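Local coordinates for epidermin leader peptide processing serine protease EpiP (Staphylococcus aureus subsp. aureus, PDB 3QFH), which probably cleaves the leader peptide from the precursor of the lantibiotic epidermin, acting as a serine endopeptidase of the subtilisin-like family, at residues I283-K288 against F328-M333; D117-A122 against I397-L402; V25-T30 against E50-Q55. All coordinates share one frame; numbering follows the deposited sequence.

Contact 1: I283-K288 against F328-M333; sequences IDVNDK and FSNFGM
Residues 283-286 and 329-333 run side by side in nearly the same direction, 14° apart, joined by a single backbone bridge between D284 and F331. F331 N donates to I283 O at 3.1 Å, and V285 N meets F331 O at 2.9 Å, nearly along the C=O axis. The N330 amide lies alongside I283. Its OD1 accepts I283 N in an almost straight bond (3.1 Å, 178°) from above the carbonyl plane and also takes D281 N, while ND2 is held by D305 and Y238, so both ends of the amide are gripped. F331 has CG in the crowded position between backbone N and carbonyl carbon (chi1 64°), which brings the ring back under D284: D284 CA lies over one face, and D284 CB touches F331 CZ at 3.7 Å. D284 OD2 accepts N286 N at 3.0 Å, an Asx turn within a type I turn. N286 ND2 reaches M333 O at 3.2 Å, on a lone pair, and a water bridges D284 OD2, N286 ND2 and M333 N. The two loops follow strands 273-277 and 314-319, neighbours in the parallel sheet of the subtilisin-like fold; I283 packs on helix 288-292, and R427 makes a cation-pi contact with F331.

Contact 2: D117-A122 against I397-L402; sequences DLPKHA and IDKYHL. With SO4 (sulfate ion), chain N.
The P119 ring is the tight point of this contact, laid against the last turn of helix 382-400. Its CG touches D398 CB at 3.8 Å and K399 N at 3.7 Å, with the proline ring and the aspartate side chain crossing at about a right angle. Beyond it the D398 carboxylate passes close to the backbone of A122, OD2 lying 3.4 Å from A122 CA. That carboxylate is buried, but its oxygens have partners: OD1 accepts from T124 OG1 and OD2 from N198 ND2. E403 close to OD1 may raise its tendency to hold a proton. K399, the next residue, starts with CG anti to the backbone N (chi1 -175°) and bends at chi2 (75°). This carries K399 NZ across to D117 O at the start of 117-122, a bond of 2.8 Å made from above the carbonyl plane, while D117 OD2 turns elsewhere, to N440. In the subtilisin-like fold S383, the probable nucleophile, sits in the first turn of this helix; the contact lies at the opposite end, where the helix meets the loop leading into strand 126-130 of the parallel sheet. The side of K120, H121 and H401 is looser and carries a sulfate, probably from the crystallisation liquor. Two successive backbone N-H groups hold it: K120 N to O2 at 2.8 Å, nearly straight at 169°, and H121 N to O1 at 3.0 Å. H401, where the helix is left with positive phi, turns its ring edge to the ion, CE1 lying 3.2 Å from sulfate O3.

Contact 3: V25-T30 against E50-Q55; sequences VEYKNT and ELHVAQ. With SO4 (sulfate ion), chain L.
Strands 20-27 and 53-59 are antiparallel neighbours in the sheet of a domain of the protease propeptide/inhibitor family, consistent with the prodomain of a subtilase. The N-to-C directions of 25-27 and 53-55 are 146° apart. V25 and A54 form a hydrogen-bonded pair, V25 N to A54 O at 2.7 Å and A54 N to V25 O at 2.8 Å; E26 and V53 follow as a non-hydrogen-bonded pair. A third bond, Y27 N to H52 O at 2.8 Å, continues the ladder; H52 and V53 both face I48 of strand 43-48, a G1 beta bulge in the pairing with that strand. E26 and V53 share one face of the sheet, directed at helix 254-269 of the protease. There E26, extended with CG anti to the backbone N, makes a salt bridge with K262, and V53 packs on A259. V25 and A54 point to the other face. Y27 has CG in the crowded position (chi1 53°), which lays its ring over the H52 backbone: H52 C stands over one face, CE2 touches A54 CB at 3.8 Å, and OH bonds to N47. H52 CB makes a CH-pi contact with this ring, 4.2 Å from its centroid. The two side chains cross at about a right angle, and the imidazole has K28 O over the centre of one face. Its outer edge meets a sulfate, probably from the crystallisation liquor. Sulfate O4 accepts both H52 NE2 at 2.6 Å and, nearly straight at 175°, T30 N in the first turn of helix 30-40 at 2.7 Å.

Overall arrangement
From the N terminus, contact 3 closes first, a short loop of 19 residues carrying helix 30-40 and strand 43-48, wholly within the propeptide-like domain. Contact 2 opens next at 117-122 and closes only at 397-402, spanning most of the subtilase domain and joining the approach to strand 126-130 to the end of helix 382-400. Contact 1 lies within that span, tying together the loops after strands 273-277 and 314-319. Contact 3 is therefore in series with the other two, and no loops cross. Spatially the three are separate: the nearest atoms of any two are about 21 to 23 Å apart, and the centres of contacts 2 and 3 lie about 38 Å apart.

Contact 1: I283-K288 against F328-M333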
loop_
_atom_site.group_PDB
_atom_site.type_symbol
_atom_site.label_atom_id
_atom_site.label_comp_id
_atom_site.label_asym_id
_atom_site.label_seq_id
_atom_site.Cartn_x
_atom_site.Cartn_y
_atom_site.Cartn_z
ATOM N N ILE A 283 2.474 -11.268 13.502
ATOM C CA ILE A 283 1.495 -12.301 13.812
ATOM C C ILE A 283 1.156 -13.222 12.623
ATOM O O ILE A 283 1.200 -12.812 11.452
ATOM C CB ILE A 283 0.196 -11.697 14.392
ATOM C CG1 ILE A 283 -0.618 -10.985 13.323
ATOM C CG2 ILE A 283 0.500 -10.745 15.553
ATOM C CD1 ILE A 283 -1.838 -10.296 13.896
ATOM N N ASP A 284 0.875 -14.480 12.953
ATOM C CA ASP A 284 0.411 -15.467 11.990
ATOM C C ASP A 284 -1.065 -15.123 11.826
ATOM O O ASP A 284 -1.872 -15.321 12.751
ATOM C CB ASP A 284 0.594 -16.890 12.536
ATOM C CG ASP A 284 0.145 -17.984 11.544
ATOM O OD1 ASP A 284 0.633 -19.120 11.684
ATOM O OD2 ASP A 284 -0.677 -17.732 10.632
ATOM N N VAL A 285 -1.424 -14.616 10.655
ATOM C CA VAL A 285 -2.788 -14.158 10.429
ATOM C C VAL A 285 -3.856 -15.254 10.483
ATOM O O VAL A 285 -5.029 -14.943 10.422
ATOM C CB VAL A 285 -2.925 -13.409 9.121
ATOM C CG1 VAL A 285 -2.054 -12.151 9.154
ATOM C CG2 VAL A 285 -2.586 -14.334 7.950
ATOM N N ASN A 286 -3.453 -16.517 10.559
ATOM C CA ASN A 286 -4.417 -17.608 10.678
ATOM C C ASN A 286 -4.889 -17.783 12.097
ATOM O O ASN A 286 -5.885 -18.451 12.329
ATOM C CB ASN A 286 -3.826 -18.891 10.142
ATOM C CG ASN A 286 -3.626 -18.827 8.664
ATOM O OD1 ASN A 286 -4.567 -18.587 7.928
ATOM N ND2 ASN A 286 -2.403 -19.024 8.217
ATOM N N ASP A 287 -4.176 -17.175 13.046
ATOM C CA ASP A 287 -4.562 -17.218 14.458
ATOM C C ASP A 287 -5.587 -16.113 14.705
ATOM O O ASP A 287 -5.220 -14.961 14.955
ATOM C CB ASP A 287 -3.342 -17.012 15.352
ATOM C CG ASP A 287 -3.697 -16.993 16.836
ATOM O OD1 ASP A 287 -4.903 -16.910 17.175
ATOM O OD2 ASP A 287 -2.762 -17.057 17.665
ATOM N N LYS A 288 -6.865 -16.474 14.643
ATOM C CA LYS A 288 -7.957 -15.512 14.801
ATOM C C LYS A 288 -7.909 -14.775 16.149
ATOM O O LYS A 288 -8.210 -13.580 16.215
ATOM C CB LYS A 288 -9.318 -16.205 14.646
ATOM C CG LYS A 288 -9.517 -17.031 13.344
ATOM C CD LYS A 288 -10.931 -17.676 13.327
ATOM C CE LYS A 288 -11.127 -18.748 12.233
ATOM N NZ LYS A 288 -10.461 -20.058 12.546
ATOM N N PHE A 328 9.044 -8.406 12.859
ATOM C CA PHE A 328 7.799 -7.655 12.876
ATOM C C PHE A 328 6.855 -8.012 11.723
ATOM O O PHE A 328 5.740 -7.528 11.672
ATOM C CB PHE A 328 8.097 -6.152 12.817
ATOM C CG PHE A 328 9.000 -5.730 11.652
ATOM C CD1 PHE A 328 10.321 -5.356 11.888
ATOM C CD2 PHE A 328 8.527 -5.682 10.360
ATOM C CE1 PHE A 328 11.153 -4.970 10.860
ATOM C CE2 PHE A 328 9.352 -5.282 9.304
ATOM C CZ PHE A 328 10.672 -4.928 9.556
ATOM N N SER A 329 7.281 -8.852 10.783
ATOM C CA SER A 329 6.420 -9.128 9.635
ATOM C C SER A 329 5.287 -10.102 9.930
ATOM O O SER A 329 5.494 -11.175 10.477
ATOM C CB SER A 329 7.223 -9.688 8.457
ATOM O OG SER A 329 6.408 -9.709 7.271
ATOM N N ASN A 330 4.081 -9.716 9.585
ATOM C CA ASN A 330 2.997 -10.671 9.638
ATOM C C ASN A 330 3.321 -11.750 8.592
ATOM O O ASN A 330 4.165 -11.552 7.691
ATOM C CB ASN A 330 1.647 -10.025 9.325
ATOM C CG ASN A 330 1.109 -9.169 10.471
ATOM O OD1 ASN A 330 1.752 -8.981 11.524
ATOM N ND2 ASN A 330 -0.095 -8.661 10.275
ATOM N N PHE A 331 2.680 -12.896 8.732
ATOM C CA PHE A 331 2.858 -14.000 7.813
ATOM C C PHE A 331 1.721 -15.001 7.985
ATOM O O PHE A 331 0.816 -14.803 8.808
ATOM C CB PHE A 331 4.176 -14.696 8.121
ATOM C CG PHE A 331 4.217 -15.329 9.480
ATOM C CD1 PHE A 331 4.019 -16.696 9.630
ATOM C CD2 PHE A 331 4.430 -14.553 10.618
ATOM C CE1 PHE A 331 4.042 -17.279 10.879
ATOM C CE2 PHE A 331 4.458 -15.132 11.878
ATOM C CZ PHE A 331 4.260 -16.505 12.005
ATOM N N GLY A 332 1.800 -16.087 7.223
ATOM C CA GLY A 332 0.865 -17.192 7.339
ATOM C C GLY A 332 0.469 -17.824 6.025
ATOM O O GLY A 332 0.643 -17.230 4.951
ATOM N N MET A 333 -0.021 -19.059 6.092
ATOM C CA MET A 333 -0.489 -19.754 4.894
ATOM C C MET A 333 -1.638 -18.961 4.329
ATOM O O MET A 333 -2.410 -18.346 5.073
ATOM C CB MET A 333 -0.965 -21.192 5.185
ATOM C CG MET A 333 0.115 -22.290 5.157
ATOM S SD MET A 333 0.946 -22.545 3.550
ATOM C CE MET A 333 1.730 -24.123 3.864
HETATM O O HOH W 1 -0.227 -19.991 8.927
#

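Contact 2: D117-A122 against I397-L402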
loop_
_atom_site.group_PDB
_atom_site.type_symbol
_atom_site.label_atom_id
_atom_site.label_comp_id
_atom_site.label_asym_id
_atom_site.label_seq_id
_atom_site.Cartn_x
_atom_site.Cartn_y
_atom_site.Cartn_z
ATOM N N ASP A 117 20.377 -4.600 -17.204
ATOM C CA ASP A 117 19.394 -5.398 -17.938
ATOM C C ASP A 117 18.006 -4.739 -17.928
ATOM O O ASP A 117 17.012 -5.399 -18.204
ATOM C CB ASP A 117 19.288 -6.782 -17.279
ATOM C CG ASP A 117 20.638 -7.510 -17.217
ATOM O OD1 ASP A 117 21.375 -7.451 -18.216
ATOM O OD2 ASP A 117 20.955 -8.140 -16.184
ATOM N N LEU A 118 17.927 -3.454 -17.589
ATOM C CA LEU A 118 16.630 -2.763 -17.546
ATOM C C LEU A 118 16.031 -2.650 -18.946
ATOM O O LEU A 118 16.771 -2.618 -19.914
ATOM C CB LEU A 118 16.770 -1.356 -16.976
ATOM C CG LEU A 118 17.149 -1.228 -15.499
ATOM C CD1 LEU A 118 17.420 0.230 -15.159
ATOM C CD2 LEU A 118 16.067 -1.797 -14.619
ATOM N N PRO A 119 14.689 -2.586 -19.046
ATOM C CA PRO A 119 14.069 -2.409 -20.354
ATOM C C PRO A 119 14.573 -1.100 -20.958
ATOM O O PRO A 119 14.955 -0.200 -20.221
ATOM C CB PRO A 119 12.566 -2.298 -20.040
ATOM C CG PRO A 119 12.399 -2.766 -18.656
ATOM C CD PRO A 119 13.697 -2.614 -17.957
ATOM N N LYS A 120 14.562 -0.991 -22.276
ATOM C CA LYS A 120 15.041 0.222 -22.933
ATOM C C LYS A 120 14.018 1.354 -22.733
ATOM O O LYS A 120 14.399 2.514 -22.635
ATOM C CB LYS A 120 15.290 -0.041 -24.423
ATOM C CG LYS A 120 16.516 0.659 -24.971
ATOM C CD LYS A 120 17.802 0.142 -24.242
ATOM C CE LYS A 120 19.072 0.778 -24.794
ATOM N NZ LYS A 120 19.256 0.481 -26.244
ATOM N N HIS A 121 12.733 1.004 -22.654
ATOM C CA HIS A 121 11.647 1.978 -22.431
ATOM C C HIS A 121 10.859 1.631 -21.159
ATOM O O HIS A 121 10.325 0.540 -21.041
ATOM C CB HIS A 121 10.703 2.014 -23.628
ATOM C CG HIS A 121 11.388 2.323 -24.927
ATOM N ND1 HIS A 121 11.768 3.602 -25.287
ATOM C CD2 HIS A 121 11.760 1.521 -25.953
ATOM C CE1 HIS A 121 12.347 3.571 -26.474
ATOM N NE2 HIS A 121 12.351 2.322 -26.902
ATOM N N ALA A 122 10.773 2.569 -20.225
ATOM C CA ALA A 122 10.096 2.346 -18.940
ATOM C C ALA A 122 8.758 3.063 -18.874
ATOM O O ALA A 122 8.601 4.054 -18.164
ATOM C CB ALA A 122 10.996 2.802 -17.801
ATOM N N ILE A 397 6.648 -5.996 -16.472
ATOM C CA ILE A 397 5.646 -5.620 -17.474
ATOM C C ILE A 397 6.316 -4.959 -18.689
ATOM O O ILE A 397 5.985 -5.258 -19.857
ATOM C CB ILE A 397 4.567 -4.692 -16.865
ATOM C CG1 ILE A 397 3.737 -5.474 -15.829
ATOM C CG2 ILE A 397 3.632 -4.164 -17.972
ATOM C CD1 ILE A 397 2.831 -4.591 -14.902
ATOM N N ASP A 398 7.261 -4.068 -18.431
ATOM C CA ASP A 398 7.951 -3.377 -19.529
ATOM C C ASP A 398 8.952 -4.308 -20.270
ATOM O O ASP A 398 9.041 -4.294 -21.496
ATOM C CB ASP A 398 8.650 -2.124 -19.016
ATOM C CG ASP A 398 7.667 -1.078 -18.484
ATOM O OD1 ASP A 398 6.448 -1.228 -18.732
ATOM O OD2 ASP A 398 8.108 -0.113 -17.802
ATOM N N LYS A 399 9.651 -5.148 -19.521
ATOM C CA LYS A 399 10.649 -6.044 -20.105
ATOM C C LYS A 399 10.051 -7.087 -21.049
ATOM O O LYS A 399 10.598 -7.333 -22.099
ATOM C CB LYS A 399 11.433 -6.761 -18.999
ATOM C CG LYS A 399 12.595 -7.633 -19.471
ATOM C CD LYS A 399 13.819 -6.811 -19.901
ATOM C CE LYS A 399 14.971 -7.722 -20.279
ATOM N NZ LYS A 399 16.268 -6.997 -20.438
ATOM N N TYR A 400 8.921 -7.671 -20.672
ATOM C CA TYR A 400 8.304 -8.743 -21.460
ATOM C C TYR A 400 7.029 -8.307 -22.185
ATOM O O TYR A 400 6.364 -9.129 -22.814
ATOM C CB TYR A 400 8.049 -9.965 -20.549
ATOM C CG TYR A 400 9.305 -10.410 -19.855
ATOM C CD1 TYR A 400 9.579 -10.000 -18.562
ATOM C CD2 TYR A 400 10.263 -11.167 -20.514
ATOM C CE1 TYR A 400 10.743 -10.380 -17.909
ATOM C CE2 TYR A 400 11.452 -11.546 -19.868
ATOM C CZ TYR A 400 11.675 -11.150 -18.559
ATOM O OH TYR A 400 12.824 -11.500 -17.884
ATOM N N HIS A 401 6.719 -7.010 -22.101
ATOM C CA HIS A 401 5.576 -6.403 -22.776
ATOM C C HIS A 401 4.263 -7.064 -22.381
ATOM O O HIS A 401 3.497 -7.503 -23.246
ATOM C CB HIS A 401 5.767 -6.475 -24.292
ATOM C CG HIS A 401 7.123 -6.045 -24.740
ATOM N ND1 HIS A 401 7.594 -4.763 -24.552
ATOM C CD2 HIS A 401 8.116 -6.724 -25.361
ATOM C CE1 HIS A 401 8.821 -4.673 -25.033
ATOM N NE2 HIS A 401 9.160 -5.849 -25.532
ATOM N N LEU A 402 3.985 -7.090 -21.074
ATOM C CA LEU A 402 2.793 -7.752 -20.549
ATOM C C LEU A 402 1.676 -6.778 -20.187
ATOM O O LEU A 402 0.819 -7.083 -19.344
ATOM C CB LEU A 402 3.174 -8.560 -19.308
ATOM C CG LEU A 402 4.378 -9.476 -19.504
ATOM C CD1 LEU A 402 4.751 -10.191 -18.216
ATOM C CD2 LEU A 402 4.098 -10.480 -20.628
HETATM S S SO4 N . 12.556 -2.309 -24.843
HETATM O O1 SO4 N . 11.746 -1.439 -23.984
HETATM O O2 SO4 N . 13.670 -2.891 -24.087
HETATM O O3 SO4 N . 11.744 -3.396 -25.378
HETATM O O4 SO4 N . 13.082 -1.531 -25.960
#

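Contact 3: V25-T30 against E50-Q55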
loop_
_atom_site.group_PDB
_atom_site.type_symbol
_atom_site.label_atom_id
_atom_site.label_comp_id
_atom_site.label_asym_id
_atom_site.label_seq_id
_atom_site.Cartn_x
_atom_site.Cartn_y
_atom_site.Cartn_z
ATOM N N VAL A 25 -21.844 4.555 3.941
ATOM C CA VAL A 25 -23.042 4.035 3.304
ATOM C C VAL A 25 -22.772 3.380 1.965
ATOM O O VAL A 25 -22.095 3.961 1.108
ATOM C CB VAL A 25 -24.088 5.175 3.096
ATOM C CG1 VAL A 25 -25.341 4.643 2.451
ATOM C CG2 VAL A 25 -24.436 5.831 4.439
ATOM N N GLU A 26 -23.304 2.168 1.793
ATOM C CA GLU A 26 -23.211 1.466 0.533
ATOM C C GLU A 26 -24.579 1.542 -0.115
ATOM O O GLU A 26 -25.581 1.102 0.457
ATOM C CB GLU A 26 -22.738 0.018 0.721
ATOM C CG GLU A 26 -22.556 -0.729 -0.600
ATOM C CD GLU A 26 -21.713 -2.002 -0.471
ATOM O OE1 GLU A 26 -21.258 -2.340 0.656
ATOM O OE2 GLU A 26 -21.489 -2.653 -1.517
ATOM N N TYR A 27 -24.630 2.139 -1.295
ATOM C CA TYR A 27 -25.891 2.329 -1.998
ATOM C C TYR A 27 -25.987 1.448 -3.243
ATOM O O TYR A 27 -25.041 0.756 -3.601
ATOM C CB TYR A 27 -26.135 3.813 -2.300
ATOM C CG TYR A 27 -25.030 4.571 -3.025
ATOM C CD1 TYR A 27 -25.028 4.688 -4.405
ATOM C CD2 TYR A 27 -24.043 5.235 -2.315
ATOM C CE1 TYR A 27 -24.047 5.411 -5.066
ATOM C CE2 TYR A 27 -23.053 5.949 -2.959
ATOM C CZ TYR A 27 -23.062 6.041 -4.338
ATOM O OH TYR A 27 -22.081 6.761 -4.989
ATOM N N LYS A 28 -27.143 1.449 -3.891
ATOM C CA LYS A 28 -27.359 0.532 -5.010
ATOM C C LYS A 28 -27.241 1.123 -6.405
ATOM O O LYS A 28 -26.843 0.428 -7.325
ATOM C CB LYS A 28 -28.722 -0.153 -4.845
ATOM C CG LYS A 28 -28.794 -0.995 -3.573
ATOM C CD LYS A 28 -30.086 -1.801 -3.444
ATOM C CE LYS A 28 -30.095 -2.584 -2.125
ATOM N NZ LYS A 28 -31.284 -3.477 -1.968
ATOM N N ASN A 29 -27.561 2.400 -6.556
ATOM C CA ASN A 29 -27.599 3.017 -7.877
ATOM C C ASN A 29 -27.324 4.520 -7.821
ATOM O O ASN A 29 -27.958 5.252 -7.063
ATOM C CB ASN A 29 -28.996 2.754 -8.457
ATOM C CG ASN A 29 -29.196 3.351 -9.841
ATOM O OD1 ASN A 29 -30.127 4.129 -10.056
ATOM N ND2 ASN A 29 -28.330 2.993 -10.781
ATOM N N THR A 30 -26.380 4.977 -8.636
ATOM C CA THR A 30 -26.024 6.394 -8.693
ATOM C C THR A 30 -27.233 7.315 -8.851
ATOM O O THR A 30 -27.428 8.220 -8.046
ATOM C CB THR A 30 -24.982 6.644 -9.803
ATOM O OG1 THR A 30 -23.711 6.179 -9.330
ATOM C CG2 THR A 30 -24.869 8.142 -10.168
ATOM N N GLU A 50 -18.075 4.892 -8.576
ATOM C CA GLU A 50 -17.700 3.590 -9.153
ATOM C C GLU A 50 -17.901 2.411 -8.202
ATOM O O GLU A 50 -18.021 1.287 -8.646
ATOM C CB GLU A 50 -16.223 3.582 -9.597
ATOM C CG GLU A 50 -15.837 4.574 -10.689
ATOM C CD GLU A 50 -15.484 5.973 -10.186
ATOM O OE1 GLU A 50 -15.743 6.299 -8.998
ATOM O OE2 GLU A 50 -14.924 6.744 -11.009
ATOM N N LEU A 51 -17.886 2.657 -6.901
ATOM C CA LEU A 51 -18.048 1.574 -5.923
ATOM C C LEU A 51 -19.388 1.635 -5.198
ATOM O O LEU A 51 -19.671 0.805 -4.333
ATOM C CB LEU A 51 -16.954 1.670 -4.881
ATOM C CG LEU A 51 -15.522 1.737 -5.409
ATOM C CD1 LEU A 51 -14.548 1.684 -4.249
ATOM C CD2 LEU A 51 -15.244 0.629 -6.398
ATOM N N HIS A 52 -20.190 2.645 -5.512
ATOM C CA HIS A 52 -21.472 2.837 -4.843
ATOM C C HIS A 52 -21.332 2.999 -3.323
ATOM O O HIS A 52 -22.119 2.425 -2.543
ATOM C CB HIS A 52 -22.454 1.710 -5.199
ATOM C CG HIS A 52 -22.845 1.695 -6.643
ATOM N ND1 HIS A 52 -22.639 0.611 -7.462
ATOM C CD2 HIS A 52 -23.402 2.653 -7.419
ATOM C CE1 HIS A 52 -23.082 0.888 -8.676
ATOM N NE2 HIS A 52 -23.554 2.121 -8.674
ATOM N N VAL A 53 -20.340 3.783 -2.892
ATOM C CA VAL A 53 -20.151 4.053 -1.464
ATOM C C VAL A 53 -19.982 5.551 -1.207
ATOM O O VAL A 53 -19.395 6.286 -2.009
ATOM C CB VAL A 53 -18.982 3.248 -0.829
ATOM C CG1 VAL A 53 -19.259 1.749 -0.902
ATOM C CG2 VAL A 53 -17.644 3.574 -1.480
ATOM N N ALA A 54 -20.547 6.005 -0.095
ATOM C CA ALA A 54 -20.470 7.401 0.285
ATOM C C ALA A 54 -20.342 7.511 1.782
ATOM O O ALA A 54 -20.636 6.568 2.519
ATOM C CB ALA A 54 -21.702 8.158 -0.165
ATOM N N GLN A 55 -19.860 8.657 2.225
ATOM C CA GLN A 55 -19.777 8.919 3.641
ATOM C C GLN A 55 -20.736 10.065 3.844
ATOM O O GLN A 55 -20.723 11.041 3.095
ATOM C CB GLN A 55 -18.370 9.286 4.074
ATOM C CG GLN A 55 -18.180 9.194 5.561
ATOM C CD GLN A 55 -16.754 9.514 5.976
ATOM O OE1 GLN A 55 -16.104 10.380 5.378
ATOM N NE2 GLN A 55 -16.273 8.845 7.030
HETATM S S SO4 L . -25.094 2.973 -11.719
HETATM O O1 SO4 L . -26.263 3.510 -12.408
HETATM O O2 SO4 L . -25.038 1.530 -11.930
HETATM O O3 SO4 L . -23.877 3.592 -12.239
HETATM O O4 SO4 L . -25.206 3.262 -10.296
#